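Local coordinates for protein glycerate dehydrogenase (Bacillus sp. 5mfcol3.1, PDB 6P2I) that probably reduces acyclic imino acids, supplied in situ by a partner oxidase, to amino acids at the expense of NADPH, at residues K143-I148 against F164-I169. Sequence-based numbering, arbitrary orientation.
With EDO (1,2-ethanediol), chain E.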
# COMPACT_ATOMS: atom_id res chain seq x y z
N LYS A 143 5.39 3.30 13.97
CA LYS A 143 6.77 3.42 13.51
C LYS A 143 7.09 4.87 13.22
O LYS A 143 6.21 5.73 13.12
CB LYS A 143 6.99 2.57 12.25
CG LYS A 143 6.68 1.09 12.46
CD LYS A 143 7.66 0.45 13.42
CE LYS A 143 7.31 -1.01 13.65
NZ LYS A 143 5.91 -1.17 14.14
N THR A 144 8.38 5.14 13.06
CA THR A 144 8.85 6.49 12.76
C THR A 144 9.12 6.60 11.27
O THR A 144 9.90 5.82 10.72
CB THR A 144 10.12 6.82 13.54
OG1 THR A 144 9.82 6.85 14.94
CG2 THR A 144 10.67 8.19 13.10
N ILE A 145 8.46 7.56 10.62
CA ILE A 145 8.73 7.87 9.22
C ILE A 145 9.47 9.20 9.17
O ILE A 145 9.05 10.17 9.81
CB ILE A 145 7.44 7.90 8.39
CG1 ILE A 145 7.78 8.23 6.93
CG2 ILE A 145 6.41 8.89 8.95
CD1 ILE A 145 6.62 7.98 5.96
N GLY A 146 10.56 9.23 8.41
CA GLY A 146 11.38 10.42 8.29
C GLY A 146 11.26 10.97 6.88
O GLY A 146 11.51 10.26 5.90
N LEU A 147 10.86 12.23 6.78
CA LEU A 147 10.57 12.87 5.50
C LEU A 147 11.69 13.85 5.20
O LEU A 147 11.87 14.85 5.91
CB LEU A 147 9.21 13.56 5.56
CG LEU A 147 8.05 12.66 6.02
CD1 LEU A 147 6.75 13.44 6.21
CD2 LEU A 147 7.85 11.53 5.02
N ILE A 148 12.48 13.56 4.16
CA ILE A 148 13.53 14.47 3.71
C ILE A 148 12.87 15.40 2.70
O ILE A 148 12.69 15.04 1.53
CB ILE A 148 14.72 13.71 3.12
CG1 ILE A 148 15.34 12.77 4.15
CG2 ILE A 148 15.78 14.70 2.57
CD1 ILE A 148 16.39 11.83 3.58
N PHE A 164 -2.39 7.34 10.25
CA PHE A 164 -1.98 5.95 10.49
C PHE A 164 -1.41 5.77 11.89
O PHE A 164 -1.06 4.64 12.26
CB PHE A 164 -0.91 5.52 9.50
CG PHE A 164 -1.39 4.58 8.42
CD1 PHE A 164 -1.64 3.26 8.70
CD2 PHE A 164 -1.53 5.03 7.12
CE1 PHE A 164 -2.05 2.41 7.70
CE2 PHE A 164 -1.94 4.19 6.12
CZ PHE A 164 -2.20 2.87 6.41
N GLN A 165 -1.34 6.84 12.69
CA GLN A 165 -0.72 6.81 14.01
C GLN A 165 0.75 6.37 13.91
O GLN A 165 1.17 5.37 14.49
CB GLN A 165 -1.50 5.93 14.99
CG GLN A 165 -2.92 6.43 15.27
CD GLN A 165 -2.94 7.80 15.92
OE1 GLN A 165 -3.57 8.73 15.41
NE2 GLN A 165 -2.27 7.94 17.06
N MET A 166 1.50 7.13 13.13
CA MET A 166 2.95 7.01 13.04
C MET A 166 3.60 8.22 13.70
O MET A 166 2.96 9.25 13.88
CB MET A 166 3.40 6.91 11.57
CG MET A 166 2.76 5.75 10.85
SD MET A 166 3.13 5.69 9.12
CE MET A 166 4.83 5.18 9.18
N LYS A 167 4.87 8.07 14.07
CA LYS A 167 5.67 9.21 14.51
C LYS A 167 6.32 9.81 13.27
O LYS A 167 6.99 9.09 12.52
CB LYS A 167 6.73 8.80 15.52
CG LYS A 167 6.32 7.61 16.37
CD LYS A 167 6.73 7.78 17.82
CE LYS A 167 6.13 6.69 18.69
NZ LYS A 167 6.42 6.91 20.14
N VAL A 168 6.11 11.10 13.03
CA VAL A 168 6.61 11.75 11.83
C VAL A 168 7.74 12.69 12.21
O VAL A 168 7.54 13.61 13.02
CB VAL A 168 5.50 12.52 11.09
CG1 VAL A 168 6.04 13.10 9.79
CG2 VAL A 168 4.31 11.59 10.83
N ILE A 169 8.91 12.47 11.62
CA ILE A 169 10.02 13.41 11.73
C ILE A 169 10.40 13.83 10.31
O ILE A 169 9.98 13.23 9.32
CB ILE A 169 11.22 12.82 12.51
CG1 ILE A 169 11.90 11.70 11.72
CG2 ILE A 169 10.79 12.34 13.91
CD1 ILE A 169 13.06 11.05 12.45
C1 EDO E . -4.59 3.30 12.62
O1 EDO E . -3.42 2.66 12.11
C2 EDO E . -5.65 2.25 12.92
O2 EDO E . -5.25 1.49 14.07
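Ile145 and Val168 stand side by side and point the same way, CG2 to CG2 at 3.9 Å, on the face of the parallel sheet that helix 152-163 covers. The bumps there interlock. Met166, its chain bent at chi3 (72°), brings CE against Ile145 CB at 3.9 Å, while Val168 sets CG2 against Ile145 and CG1 against Leu147 CD1, 3.7 Å away. Val168 thus fills the notch between two side chains of strand 144-148, and Ile145 that between Met166 and Val168. On the other face the hollow is Gly146, whose bare CA receives Ile169 CG1 at 3.7 Å, placed between its backbone N and carbonyl carbon (chi1 69°). An extended chi2 sends CD1 on to Thr144 CG2. Beyond, Thr144 OG1 meets the CB and CG of Lys167.

The strand axes diverge by only 22°, and four backbone bonds alternate between them: Lys167 N to Lys143 O, Ile145 N to Lys167 O, Ile169 N to Ile145 O and Leu147 N to Ile169 O (2.9 Å). This is the first beta-alpha-beta unit of the Rossmann-type domain; the Leu147 side chain lies about 8 Å from the bound NADP. Lys143 NZ hydrogen-bonds Glu139 O and forms a salt bridge with Glu281 OE1 of the second subunit. The chemistry implies a division of labour: backbone bonds tie the strands edge to edge, strand 195-198 taking the other edge of strand 144-148, while apolar branches pack on both faces.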